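Local coordinates for putative cobalamin synthesis related protein (Corynebacterium diphtheriae, PDB 2NPN) that probably acts as a precorrin-6A synthase, an S-adenosylmethionine-dependent tetrapyrrole methyltransferase of cobalamin biosynthesis, and binds S-adenosylmethionine between its two domains, at residues M185-G188 with K189-Q193; R169-P172 with E173-A176; I156-I159 with G160-I163; G141-A144 with V145-L148; F17-L20 with Q21-S24. All blocks are in the same frame, centred on the assembly; numbering follows the deposited sequence.

Contact 1 of 5, residues M185-G188 with K189-Q193; sequences MLDG and KTAWQ. With SAM (S-adenosylmethionine), chain C.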
loop_
_atom_site.group_PDB
_atom_site.type_symbol
_atom_site.label_atom_id
_atom_site.label_comp_id
_atom_site.label_asym_id
_atom_site.label_seq_id
_atom_site.Cartn_x
_atom_site.Cartn_y
_atom_site.Cartn_z
HETATM N N MSE A 185 -3.845 7.053 -7.265
HETATM C CA MSE A 185 -2.898 6.006 -6.931
HETATM C C MSE A 185 -2.717 5.083 -8.137
HETATM O O MSE A 185 -3.484 5.107 -9.100
HETATM C CB MSE A 185 -3.399 5.203 -5.705
HETATM C CG MSE A 185 -3.669 6.111 -4.540
HETATM SE SE MSE A 185 -4.410 5.226 -2.945
HETATM C CE MSE A 185 -2.765 4.478 -2.302
ATOM N N LEU A 186 -1.699 4.220 -8.063
ATOM C CA LEU A 186 -1.514 3.194 -9.084
ATOM C C LEU A 186 -1.363 3.813 -10.510
ATOM O O LEU A 186 -1.690 3.165 -11.497
ATOM C CB LEU A 186 -2.640 2.179 -9.054
ATOM C CG LEU A 186 -2.692 1.338 -7.788
ATOM C CD1 LEU A 186 -3.977 0.521 -7.748
ATOM C CD2 LEU A 186 -1.495 0.371 -7.760
ATOM N N ASP A 187 -0.790 5.001 -10.622
ATOM C CA ASP A 187 -0.600 5.612 -11.947
ATOM C C ASP A 187 0.792 5.267 -12.441
ATOM O O ASP A 187 1.772 5.770 -11.905
ATOM C CB ASP A 187 -0.727 7.158 -11.911
ATOM C CG ASP A 187 -0.676 7.801 -13.299
ATOM O OD1 ASP A 187 -0.611 7.084 -14.337
ATOM O OD2 ASP A 187 -0.736 9.044 -13.334
ATOM N N GLY A 188 0.858 4.389 -13.428
ATOM C CA GLY A 188 2.138 4.013 -14.046
ATOM C C GLY A 188 2.614 4.984 -15.098
ATOM O O GLY A 188 3.696 4.790 -15.657
ATOM N N LYS A 189 1.775 5.960 -15.435
ATOM C CA LYS A 189 2.036 6.889 -16.502
ATOM C C LYS A 189 1.979 8.253 -15.827
ATOM O O LYS A 189 2.450 8.398 -14.670
ATOM C CB LYS A 189 1.012 6.747 -17.640
ATOM C CG LYS A 189 0.929 5.352 -18.254
ATOM C CD LYS A 189 -0.170 5.337 -19.338
ATOM C CE LYS A 189 -0.238 4.035 -20.121
ATOM N NZ LYS A 189 -1.398 3.986 -21.054
ATOM N N THR A 190 1.326 9.248 -16.460
ATOM C CA THR A 190 1.392 10.671 -16.015
ATOM C C THR A 190 0.006 11.295 -16.268
ATOM O O THR A 190 -0.161 12.272 -16.996
ATOM C CB THR A 190 2.514 11.550 -16.692
ATOM O OG1 THR A 190 2.256 11.639 -18.099
ATOM C CG2 THR A 190 3.938 10.991 -16.394
ATOM N N ALA A 191 -1.006 10.723 -15.616
ATOM C CA ALA A 191 -2.393 10.986 -15.989
ATOM C C ALA A 191 -2.857 12.420 -15.695
ATOM O O ALA A 191 -3.831 12.893 -16.300
ATOM C CB ALA A 191 -3.339 9.905 -15.354
ATOM N N TRP A 192 -2.159 13.128 -14.805
ATOM C CA TRP A 192 -2.424 14.535 -14.564
ATOM C C TRP A 192 -2.353 15.368 -15.855
ATOM O O TRP A 192 -3.038 16.377 -15.981
ATOM C CB TRP A 192 -1.485 15.136 -13.522
ATOM C CG TRP A 192 0.010 15.045 -13.813
ATOM C CD1 TRP A 192 0.740 15.929 -14.533
ATOM C CD2 TRP A 192 0.912 14.039 -13.370
ATOM N NE1 TRP A 192 2.043 15.540 -14.548
ATOM C CE2 TRP A 192 2.184 14.393 -13.828
ATOM C CE3 TRP A 192 0.771 12.885 -12.606
ATOM C CZ2 TRP A 192 3.305 13.618 -13.560
ATOM C CZ3 TRP A 192 1.881 12.139 -12.320
ATOM C CH2 TRP A 192 3.132 12.502 -12.813
ATOM N N GLN A 193 -1.479 14.979 -16.763
ATOM C CA GLN A 193 -1.311 15.781 -17.979
ATOM C C GLN A 193 -2.566 15.754 -18.836
ATOM O O GLN A 193 -2.853 16.719 -19.591
ATOM C CB GLN A 193 -0.088 15.264 -18.745
ATOM C CG GLN A 193 1.262 15.556 -18.066
ATOM C CD GLN A 193 1.627 17.042 -18.086
ATOM O OE1 GLN A 193 1.029 17.836 -17.374
ATOM N NE2 GLN A 193 2.598 17.426 -18.939
HETATM N N SAM C . -2.366 -0.350 0.960
HETATM C CA SAM C . -1.510 0.762 0.445
HETATM C C SAM C . -1.755 2.051 1.208
HETATM O O SAM C . -1.095 3.079 0.899
HETATM O OXT SAM C . -2.570 2.056 2.152
HETATM C CB SAM C . -1.735 0.961 -1.065
HETATM C CG SAM C . -1.248 -0.205 -1.926
HETATM S SD SAM C . -1.372 0.031 -3.733
HETATM C CE SAM C . -0.819 -1.636 -4.197
HETATM C "C5'" SAM C . 0.155 0.861 -4.296
HETATM C "C4'" SAM C . -0.013 2.362 -4.585
HETATM O "O4'" SAM C . 0.027 3.062 -3.386
HETATM C "C3'" SAM C . 1.099 2.993 -5.425
HETATM O "O3'" SAM C . 0.909 2.799 -6.804
HETATM C "C2'" SAM C . 1.052 4.445 -5.031
HETATM O "O2'" SAM C . -0.073 5.065 -5.629
HETATM C "C1'" SAM C . 0.791 4.260 -3.551
HETATM N N9 SAM C . 2.032 4.204 -2.746
HETATM C C8 SAM C . 2.378 3.179 -1.880
HETATM N N7 SAM C . 3.515 3.475 -1.244
HETATM C C5 SAM C . 3.890 4.722 -1.658
HETATM C C6 SAM C . 4.937 5.559 -1.296
HETATM N N6 SAM C . 5.868 5.194 -0.377
HETATM N N1 SAM C . 5.041 6.805 -1.902
HETATM C C2 SAM C . 4.069 7.223 -2.791
HETATM N N3 SAM C . 3.031 6.406 -3.146
HETATM C C4 SAM C . 2.917 5.181 -2.577
#
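Asp187 reaches over Gly188 to take two backbone amides of residues 189-193, one with each carboxylate oxygen. The first bond closes an Asx turn, in the loop that leads from strand 181-185 to helix 192-195 in this tetrapyrrole methylase fold. Among the polar contacts, Lys189 N donates to Asp187 OD1 at 2.9 Å, approaching from above the carboxylate plane. Ala191 N meets Asp187 OD2 at 2.8 Å in a nearly straight bond (170°) on the syn lone pair. With CG anti to the backbone N (chi1 -174°), the carboxylate projects forward along the chain, where both amides lie. Aspartate suits the place because its short side chain can bridge the turn with two acceptors. Tyr245 OH also bonds OD2, while Lys231 NZ ties the carbonyls of Asp187 and Lys189 together from helix 220-238. Farther along, Trp192 NE1 gives its hydrogen to Gly224 O.

Van der Waals and ring contacts are fewer. Ala191 CB lies 3.4 Å from Asp187 OD2, its small methyl fitting close beside the buried oxygen. The Trp192 ring packs edge-to-face with Tyr245.

The ligand contacts come from the other end of the loop. Leu186 N donates to the ribose O2' of S-adenosylmethionine at 3.0 Å, and more weakly to O3' at 3.2 Å. Leu186 CD2 lies 3.5 Å from the same O3'. Met185, present as selenomethionine, bends at its third torsion (78°), which brings its methyl CE to 3.3 Å from the ribose O4'.

Contact 2 of 5, residues R169-P172 with E173-A176; sequences RNLP and ETSA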
loop_
_atom_site.group_PDB
_atom_site.type_symbol
_atom_site.label_atom_id
_atom_site.label_comp_id
_atom_site.label_asym_id
_atom_site.label_seq_id
_atom_site.Cartn_x
_atom_site.Cartn_y
_atom_site.Cartn_z
ATOM N N ARG A 169 -5.529 4.610 -14.224
ATOM C CA ARG A 169 -6.338 4.042 -15.302
ATOM C C ARG A 169 -7.756 4.647 -15.337
ATOM O O ARG A 169 -8.289 4.925 -16.420
ATOM C CB ARG A 169 -6.376 2.517 -15.141
ATOM C CG ARG A 169 -7.273 1.749 -16.069
ATOM C CD ARG A 169 -7.187 0.248 -15.749
ATOM N NE ARG A 169 -7.858 -0.597 -16.747
ATOM C CZ ARG A 169 -7.263 -1.417 -17.628
ATOM N NH1 ARG A 169 -5.932 -1.564 -17.691
ATOM N NH2 ARG A 169 -8.011 -2.118 -18.468
ATOM N N ASN A 170 -8.377 4.832 -14.167
ATOM C CA ASN A 170 -9.741 5.367 -14.092
ATOM C C ASN A 170 -9.804 6.900 -14.310
ATOM O O ASN A 170 -10.882 7.433 -14.566
ATOM C CB ASN A 170 -10.366 5.134 -12.684
ATOM C CG ASN A 170 -10.633 3.672 -12.355
ATOM O OD1 ASN A 170 -10.694 2.811 -13.244
ATOM N ND2 ASN A 170 -10.823 3.391 -11.049
ATOM N N LEU A 171 -8.674 7.592 -14.152
ATOM C CA LEU A 171 -8.703 9.078 -14.071
ATOM C C LEU A 171 -9.321 9.740 -15.317
ATOM O O LEU A 171 -10.154 10.654 -15.178
ATOM C CB LEU A 171 -7.303 9.673 -13.777
ATOM C CG LEU A 171 -7.320 11.180 -13.451
ATOM C CD1 LEU A 171 -8.244 11.545 -12.249
ATOM C CD2 LEU A 171 -5.908 11.719 -13.297
ATOM N N PRO A 172 -8.896 9.321 -16.521
ATOM C CA PRO A 172 -9.518 9.925 -17.710
ATOM C C PRO A 172 -11.032 9.773 -17.815
ATOM O O PRO A 172 -11.660 10.627 -18.457
ATOM C CB PRO A 172 -8.856 9.182 -18.868
ATOM C CG PRO A 172 -7.566 8.701 -18.364
ATOM C CD PRO A 172 -7.841 8.358 -16.904
ATOM N N GLU A 173 -11.601 8.700 -17.244
ATOM C CA GLU A 173 -13.042 8.457 -17.252
ATOM C C GLU A 173 -13.780 9.057 -16.047
ATOM O O GLU A 173 -15.005 8.967 -15.954
ATOM C CB GLU A 173 -13.348 6.943 -17.342
ATOM C CG GLU A 173 -12.848 6.248 -18.605
ATOM C CD GLU A 173 -11.382 5.810 -18.556
ATOM O OE1 GLU A 173 -10.718 5.995 -17.509
ATOM O OE2 GLU A 173 -10.905 5.273 -19.588
ATOM N N THR A 174 -13.043 9.699 -15.141
ATOM C CA THR A 174 -13.615 10.279 -13.940
ATOM C C THR A 174 -14.330 11.609 -14.256
ATOM O O THR A 174 -13.832 12.403 -15.047
ATOM C CB THR A 174 -12.505 10.497 -12.894
ATOM O OG1 THR A 174 -11.855 9.231 -12.666
ATOM C CG2 THR A 174 -13.059 11.073 -11.551
ATOM N N SER A 175 -15.493 11.847 -13.647
ATOM C CA SER A 175 -16.241 13.094 -13.946
ATOM C C SER A 175 -15.424 14.328 -13.572
ATOM O O SER A 175 -14.569 14.307 -12.661
ATOM C CB SER A 175 -17.581 13.144 -13.210
ATOM O OG SER A 175 -17.372 13.350 -11.829
ATOM N N ALA A 176 -15.686 15.422 -14.286
ATOM C CA ALA A 176 -15.075 16.691 -13.937
ATOM C C ALA A 176 -15.392 17.064 -12.498
ATOM O O ALA A 176 -14.555 17.577 -11.792
ATOM C CB ALA A 176 -15.576 17.787 -14.896
HETATM O O HOH W 1 -8.075 4.227 -19.023
HETATM O O HOH W 2 -14.142 12.822 -17.909
#
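Glu173 turns back on the residues before it: its side chain bends at CG (chi2 84°) and brings the carboxylate over the Arg169-Asn170 backbone. There OE1 sits only 2.9 Å from Arg169 O. Two acceptors face each other at this point, so the approach is no hydrogen bond, and such a neighbour would be expected to make the carboxylate hold a proton more readily. A water eases the junction by donating both to Arg169 O, at 2.7 Å, and to Glu173 OE2. The ring of Pro172 crosses the glutamate side chain obliquely, its CD 3.8 Å from OE1. Glu173 N itself makes a weak bond back to Asn170 O at 3.0 Å.

This is a 3-10 turn, lying in the loop between strands 164-167 and 181-185. Proline is well placed near its start, since it needs no N-H there and its ring restricts the backbone. Leu171 turns its side chain the other way, into the buried layer formed by Val184, Tyr245 and Leu247.

Thr174 follows, closing the turn twice. Its amide N donates to Leu171 O at 3.0 Å (157°). Its hydroxyl OG1 donates to Asn170 O at 2.8 Å, standing above that carbonyl plane; with OG1 anti to the carbonyl carbon (chi1 -56°), it lies beside the backbone N and faces back along the turn. Threonine thus supplies a second donor here, while its side chain rests on His164 and Thr166 of the neighbouring strand. The carbonyl of Thr174 takes a hydrogen from another water at 2.9 Å and from Arg179 NE.

Contact 3 of 5, residues I156-I159 with G160-I163; sequences INRI and GEAI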
loop_
_atom_site.group_PDB
_atom_site.type_symbol
_atom_site.label_atom_id
_atom_site.label_comp_id
_atom_site.label_asym_id
_atom_site.label_seq_id
_atom_site.Cartn_x
_atom_site.Cartn_y
_atom_site.Cartn_z
ATOM N N ILE A 156 -7.177 17.047 2.983
ATOM C CA ILE A 156 -7.579 16.196 1.851
ATOM C C ILE A 156 -8.861 16.692 1.200
ATOM O O ILE A 156 -9.223 16.259 0.099
ATOM C CB ILE A 156 -7.706 14.678 2.293
ATOM C CG1 ILE A 156 -7.562 13.762 1.087
ATOM C CG2 ILE A 156 -8.997 14.405 3.040
ATOM C CD1 ILE A 156 -7.677 12.234 1.415
ATOM N N ASN A 157 -9.560 17.598 1.872
ATOM C CA ASN A 157 -10.804 18.170 1.346
ATOM C C ASN A 157 -10.901 19.651 1.674
ATOM O O ASN A 157 -10.385 20.098 2.697
ATOM C CB ASN A 157 -12.013 17.452 1.970
ATOM C CG ASN A 157 -12.032 17.529 3.496
ATOM O OD1 ASN A 157 -11.366 16.728 4.149
ATOM N ND2 ASN A 157 -12.776 18.492 4.071
ATOM N N ARG A 158 -11.617 20.408 0.840
ATOM C CA ARG A 158 -12.133 21.724 1.271
ATOM C C ARG A 158 -13.417 21.501 2.071
ATOM O O ARG A 158 -13.966 20.383 2.098
ATOM C CB ARG A 158 -12.380 22.609 0.047
ATOM C CG ARG A 158 -11.081 22.926 -0.644
ATOM C CD ARG A 158 -11.280 23.702 -1.916
ATOM N NE ARG A 158 -11.690 22.826 -3.015
ATOM C CZ ARG A 158 -11.648 23.174 -4.303
ATOM N NH1 ARG A 158 -11.321 24.406 -4.638
ATOM N NH2 ARG A 158 -11.988 22.296 -5.272
ATOM N N ILE A 159 -13.902 22.546 2.725
ATOM C CA ILE A 159 -15.074 22.434 3.584
ATOM C C ILE A 159 -16.276 21.821 2.864
ATOM O O ILE A 159 -16.688 22.271 1.791
ATOM C CB ILE A 159 -15.479 23.771 4.277
ATOM C CG1 ILE A 159 -14.335 24.239 5.191
ATOM C CG2 ILE A 159 -16.748 23.544 5.087
ATOM C CD1 ILE A 159 -14.396 25.722 5.679
ATOM N N GLY A 160 -16.769 20.726 3.448
ATOM C CA GLY A 160 -17.905 19.973 2.942
ATOM C C GLY A 160 -17.696 19.185 1.664
ATOM O O GLY A 160 -18.672 18.639 1.129
ATOM N N GLU A 161 -16.466 19.148 1.165
ATOM C CA GLU A 161 -16.173 18.644 -0.203
ATOM C C GLU A 161 -15.946 17.140 -0.203
ATOM O O GLU A 161 -15.251 16.597 0.682
ATOM C CB GLU A 161 -14.880 19.291 -0.727
ATOM C CG GLU A 161 -14.626 19.078 -2.196
ATOM C CD GLU A 161 -13.433 19.876 -2.739
ATOM O OE1 GLU A 161 -12.429 20.120 -1.993
ATOM O OE2 GLU A 161 -13.524 20.262 -3.937
ATOM N N ALA A 162 -16.421 16.457 -1.253
ATOM C CA ALA A 162 -16.143 15.048 -1.428
ATOM C C ALA A 162 -14.694 14.791 -1.777
ATOM O O ALA A 162 -14.031 15.689 -2.305
ATOM C CB ALA A 162 -17.061 14.454 -2.562
ATOM N N ILE A 163 -14.228 13.568 -1.510
ATOM C CA ILE A 163 -12.901 13.143 -1.789
ATOM C C ILE A 163 -13.017 11.923 -2.701
ATOM O O ILE A 163 -13.587 10.937 -2.292
ATOM C CB ILE A 163 -12.150 12.715 -0.541
ATOM C CG1 ILE A 163 -12.075 13.879 0.446
ATOM C CG2 ILE A 163 -10.766 12.237 -0.923
ATOM C CD1 ILE A 163 -12.308 13.463 1.828
#
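Glu161 folds back against Arg158 across a type II beta turn, Arg158 to Glu161, on the way from helix 144-152 to strand 164-167. Gly160 takes its third position with positive phi (70°), a conformation glycine adopts easily. Glu161 N closes the turn on Arg158 O at 2.9 Å, and CB lies 3.2 Å from the same oxygen. Asn157 ND2 bonds this carbonyl too, from the opposite face of its plane. From CB the glutamate keeps CG anti to the backbone N (chi1 -168°), an extended course that carries CD to 3.4 Å from Arg158 NE. At the tip, OE1 takes two hydrogens: Arg158 N donates to its anti lone pair, and Arg158 NE, 3.0 Å away, approaches on the syn side in its own guanidinium plane. Arginine suits this place because NE and NH2 can grip both oxygens side-on while NH1 still reaches Glu249 O. Beside the turn, Ile156 and Ile163 cross at about a right angle, CG2 of Ile156 3.6 Å from CD1 of Ile163. Although the two flat groups are turned 48° apart, the salt bridge is completed by Arg158 NH2, 2.9 Å from Glu161 OE2 and on the syn lone pair of that oxygen.

Contact 4 of 5, residues G141-A144 with V145-L148; sequences GITA and VQVL. With SAM (S-adenosylmethionine), chain C.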
loop_
_atom_site.group_PDB
_atom_site.type_symbol
_atom_site.label_atom_id
_atom_site.label_comp_id
_atom_site.label_asym_id
_atom_site.label_seq_id
_atom_site.Cartn_x
_atom_site.Cartn_y
_atom_site.Cartn_z
ATOM N N GLY A 141 -3.231 0.705 9.319
ATOM C CA GLY A 141 -1.967 1.405 9.255
ATOM C C GLY A 141 -2.111 2.670 8.429
ATOM O O GLY A 141 -3.103 2.884 7.762
ATOM N N ILE A 142 -1.044 3.452 8.452
ATOM C CA ILE A 142 -0.994 4.729 7.764
ATOM C C ILE A 142 -0.829 4.535 6.259
ATOM O O ILE A 142 0.161 3.994 5.778
ATOM C CB ILE A 142 0.148 5.601 8.324
ATOM C CG1 ILE A 142 -0.071 5.873 9.808
ATOM C CG2 ILE A 142 0.253 6.896 7.567
ATOM C CD1 ILE A 142 -1.373 6.516 10.193
ATOM N N THR A 143 -1.757 5.084 5.498
ATOM C CA THR A 143 -1.766 4.946 4.050
ATOM C C THR A 143 -0.839 5.972 3.353
ATOM O O THR A 143 -0.482 7.002 3.918
ATOM C CB THR A 143 -3.204 5.177 3.484
ATOM O OG1 THR A 143 -3.563 6.559 3.641
ATOM C CG2 THR A 143 -4.277 4.254 4.116
ATOM N N ALA A 144 -0.467 5.683 2.110
ATOM C CA ALA A 144 0.331 6.613 1.318
ATOM C C ALA A 144 -0.390 7.972 1.170
ATOM O O ALA A 144 0.223 9.039 1.140
ATOM C CB ALA A 144 0.635 5.992 -0.057
ATOM N N VAL A 145 -1.718 7.921 1.045
ATOM C CA VAL A 145 -2.532 9.155 0.958
ATOM C C VAL A 145 -2.337 10.040 2.183
ATOM O O VAL A 145 -2.201 11.271 2.096
ATOM C CB VAL A 145 -4.043 8.804 0.818
ATOM C CG1 VAL A 145 -4.884 10.065 0.709
ATOM C CG2 VAL A 145 -4.291 7.862 -0.376
ATOM N N GLN A 146 -2.373 9.423 3.354
ATOM C CA GLN A 146 -2.196 10.199 4.603
ATOM C C GLN A 146 -0.797 10.764 4.717
ATOM O O GLN A 146 -0.598 11.864 5.262
ATOM C CB GLN A 146 -2.508 9.294 5.791
ATOM C CG GLN A 146 -3.958 9.041 5.969
ATOM C CD GLN A 146 -4.174 7.932 6.992
ATOM O OE1 GLN A 146 -4.507 8.199 8.148
ATOM N NE2 GLN A 146 -3.986 6.698 6.581
ATOM N N VAL A 147 0.205 10.027 4.230
ATOM C CA VAL A 147 1.590 10.546 4.241
ATOM C C VAL A 147 1.697 11.712 3.234
ATOM O O VAL A 147 2.329 12.704 3.535
ATOM C CB VAL A 147 2.636 9.458 4.000
ATOM C CG1 VAL A 147 4.023 10.055 4.105
ATOM C CG2 VAL A 147 2.478 8.323 5.072
ATOM N N LEU A 148 1.078 11.604 2.063
ATOM C CA LEU A 148 1.127 12.691 1.088
ATOM C C LEU A 148 0.573 13.991 1.705
ATOM O O LEU A 148 1.180 15.068 1.623
ATOM C CB LEU A 148 0.297 12.321 -0.160
ATOM C CG LEU A 148 0.251 13.461 -1.198
ATOM C CD1 LEU A 148 1.519 13.542 -2.059
ATOM C CD2 LEU A 148 -0.971 13.275 -2.130
HETATM N N SAM C . -2.366 -0.350 0.960
HETATM C CA SAM C . -1.510 0.762 0.445
HETATM C C SAM C . -1.755 2.051 1.208
HETATM O O SAM C . -1.095 3.079 0.899
HETATM O OXT SAM C . -2.570 2.056 2.152
HETATM C CB SAM C . -1.735 0.961 -1.065
HETATM C CG SAM C . -1.248 -0.205 -1.926
HETATM S SD SAM C . -1.372 0.031 -3.733
HETATM C CE SAM C . -0.819 -1.636 -4.197
HETATM C "C5'" SAM C . 0.155 0.861 -4.296
HETATM C "C4'" SAM C . -0.013 2.362 -4.585
HETATM O "O4'" SAM C . 0.027 3.062 -3.386
HETATM C "C3'" SAM C . 1.099 2.993 -5.425
HETATM O "O3'" SAM C . 0.909 2.799 -6.804
HETATM C "C2'" SAM C . 1.052 4.445 -5.031
HETATM O "O2'" SAM C . -0.073 5.065 -5.629
HETATM C "C1'" SAM C . 0.791 4.260 -3.551
HETATM N N9 SAM C . 2.032 4.204 -2.746
HETATM C C8 SAM C . 2.378 3.179 -1.880
HETATM N N7 SAM C . 3.515 3.475 -1.244
HETATM C C5 SAM C . 3.890 4.722 -1.658
HETATM C C6 SAM C . 4.937 5.559 -1.296
HETATM N N6 SAM C . 5.868 5.194 -0.377
HETATM N N1 SAM C . 5.041 6.805 -1.902
HETATM C C2 SAM C . 4.069 7.223 -2.791
HETATM N N3 SAM C . 3.031 6.406 -3.146
HETATM C C4 SAM C . 2.917 5.181 -2.577
#
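Gln146 N donates to Thr143 OG1 at 3.1 Å (159°), giving a partner to an amide in the first turn of helix 144-152, where no earlier helical carbonyl is available. OG1 is brought over that amide by its place between the backbone N and the carbonyl carbon (chi1 69°). The carbonyl of Thr143 accepts from Val147 N at 3.1 Å, in the carbonyl plane, and Ala144 O accepts from Leu148 N at 2.9 Å. Thr143 is the N-cap, and threonine fits because its short hydroxyl can stand in for a carbonyl. Ile142, just before the cap, and Val147, four residues after it, form a hydrophobic staple, Ile142 CG2 3.6 Å from Val147 CG2. Ahead of the helix, Gly141 N is held by Asp112 OD1 and Ile142 O by Thr12 OG1. The amide of Ala144 points to the bound S-adenosylmethionine, donating to its carboxylate O at 2.9 Å in an almost straight bond (175°); the helix N-terminus probably favours that negative charge. Small enough to sit close against the face of the adenine, Ala144 places CB 3.5 Å from C4 of S-adenosylmethionine, while Thr143 CG2 lies 3.4 Å from the other carboxylate oxygen, OXT.

Contact 5 of 5, residues F17-L20 with Q21-S24; sequences FLTL and QAIS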
loop_
_atom_site.group_PDB
_atom_site.type_symbol
_atom_site.label_atom_id
_atom_site.label_comp_id
_atom_site.label_asym_id
_atom_site.label_seq_id
_atom_site.Cartn_x
_atom_site.Cartn_y
_atom_site.Cartn_z
ATOM N N PHE A 17 5.681 5.281 11.590
ATOM C CA PHE A 17 4.229 5.261 11.334
ATOM C C PHE A 17 3.506 4.044 11.934
ATOM O O PHE A 17 2.275 3.973 11.854
ATOM C CB PHE A 17 3.935 5.293 9.816
ATOM C CG PHE A 17 4.376 6.574 9.124
ATOM C CD1 PHE A 17 3.950 7.824 9.552
ATOM C CD2 PHE A 17 5.178 6.512 7.981
ATOM C CE1 PHE A 17 4.360 8.992 8.902
ATOM C CE2 PHE A 17 5.585 7.654 7.341
ATOM C CZ PHE A 17 5.213 8.894 7.778
ATOM N N LEU A 18 4.220 3.075 12.488
ATOM C CA LEU A 18 3.597 1.892 13.098
ATOM C C LEU A 18 2.723 2.278 14.270
ATOM O O LEU A 18 3.119 3.130 15.086
ATOM C CB LEU A 18 4.642 0.894 13.618
ATOM C CG LEU A 18 5.323 0.050 12.564
ATOM C CD1 LEU A 18 6.368 -0.836 13.288
ATOM C CD2 LEU A 18 4.340 -0.795 11.784
ATOM N N THR A 19 1.531 1.679 14.356
ATOM C CA THR A 19 0.704 1.882 15.554
ATOM C C THR A 19 1.069 0.911 16.701
ATOM O O THR A 19 1.643 -0.176 16.511
ATOM C CB THR A 19 -0.791 1.729 15.272
ATOM O OG1 THR A 19 -1.036 0.360 14.917
ATOM C CG2 THR A 19 -1.240 2.688 14.111
ATOM N N LEU A 20 0.704 1.285 17.916
ATOM C CA LEU A 20 0.861 0.390 19.056
ATOM C C LEU A 20 0.195 -0.964 18.825
ATOM O O LEU A 20 0.727 -2.023 19.194
ATOM C CB LEU A 20 0.325 1.051 20.321
ATOM C CG LEU A 20 1.097 2.281 20.795
ATOM C CD1 LEU A 20 0.481 2.865 22.048
ATOM C CD2 LEU A 20 2.563 1.988 21.037
ATOM N N GLN A 21 -0.985 -0.934 18.221
ATOM C CA GLN A 21 -1.737 -2.140 17.929
ATOM C C GLN A 21 -0.941 -3.041 16.983
ATOM O O GLN A 21 -0.872 -4.269 17.181
ATOM C CB GLN A 21 -3.075 -1.775 17.287
ATOM C CG GLN A 21 -4.069 -2.912 17.154
ATOM C CD GLN A 21 -5.293 -2.535 16.354
ATOM O OE1 GLN A 21 -5.255 -1.647 15.489
ATOM N NE2 GLN A 21 -6.401 -3.200 16.625
ATOM N N ALA A 22 -0.364 -2.444 15.948
ATOM C CA ALA A 22 0.450 -3.198 14.969
ATOM C C ALA A 22 1.648 -3.840 15.644
ATOM O O ALA A 22 1.922 -5.025 15.440
ATOM C CB ALA A 22 0.928 -2.291 13.856
ATOM N N ILE A 23 2.309 -3.086 16.520
ATOM C CA ILE A 23 3.490 -3.579 17.202
ATOM C C ILE A 23 3.094 -4.760 18.105
ATOM O O ILE A 23 3.806 -5.766 18.127
ATOM C CB ILE A 23 4.205 -2.465 18.008
ATOM C CG1 ILE A 23 4.806 -1.424 17.039
ATOM C CG2 ILE A 23 5.270 -3.079 18.924
ATOM C CD1 ILE A 23 5.120 -0.117 17.723
ATOM N N SER A 24 1.980 -4.649 18.819
ATOM C CA SER A 24 1.515 -5.754 19.649
ATOM C C SER A 24 1.227 -6.999 18.811
ATOM O O SER A 24 1.587 -8.109 19.183
ATOM C CB SER A 24 0.266 -5.374 20.433
ATOM O OG SER A 24 -0.012 -6.363 21.406
HETATM O O HOH W 3 -3.574 0.261 14.155
#
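Thr19 and Ala22 meet at the N-cap of helix 20-28, which follows strand 3-9 in the parallel-sheet domain and leads on to strand 31-35, a beta-alpha-beta crossover. The capping bond runs from Ala22 N to Thr19 OG1 at 3.1 Å (159°). Threonine suits the position because its hydroxyl is short enough to reach forward to the amide of Ala22 in the first turn: with chi1 66° it stands between its own backbone N and carbonyl carbon, facing that amide.

The backbone takes over from there. Thr19 O accepts from Ile23 N at 3.0 Å, nearly along the C=O axis, and Leu20 O accepts from Ser24 N at 2.9 Å, so the helical bonding pattern starts at the cap itself.

Solvent gives the hydroxyl its second partner. Thr19 OG1 donates to a water at 2.7 Å, and this water donates to Gln21 OE1 at 2.9 Å. The long, extended Gln21 side chain can reach it while the side chain also touches Ile139 and Pro140.

Apolar contacts complete the helix start. Leu18, just before the cap, and Ile23, in the first turn, form a hydrophobic staple, their side chains crossing at about a right angle. Leucine and isoleucine serve well here, since both also pack on His55 of helix 42-55, and Leu18 on Ile51 as well. Ala22, with its small methyl, faces Ile139 of strand 134-139, and its CB comes within 4.3 Å of Leu18 CD2. At the staple, Leu18 CD1 lies 4.1 Å from Ile23 CG1.

In the fold
Contacts 1 and 4 share S-adenosylmethionine, contact 1 holding the ribose and contact 4 the carboxylate, and they touch where Met185 SE lies 3.7 Å from Val145 CG2. Contact 4 is the hub: Ile156 CD1 of contact 3 packs 3.6 Å from Val145 CG1, and Phe17 O of contact 5 lies 3.6 Å from Ile142 CG1. Contact 2 joins contact 1 through Leu171 CD2 and Ala191 CB, 3.8 Å apart. Contact 5, beside the parallel sheet, and contact 2, beside the mixed sheet, have centres about 35 Å apart on opposite sides of the chain's centre. Contact 3 lies toward the magnesium ion, with the Arg158 side chain about 8 Å from it.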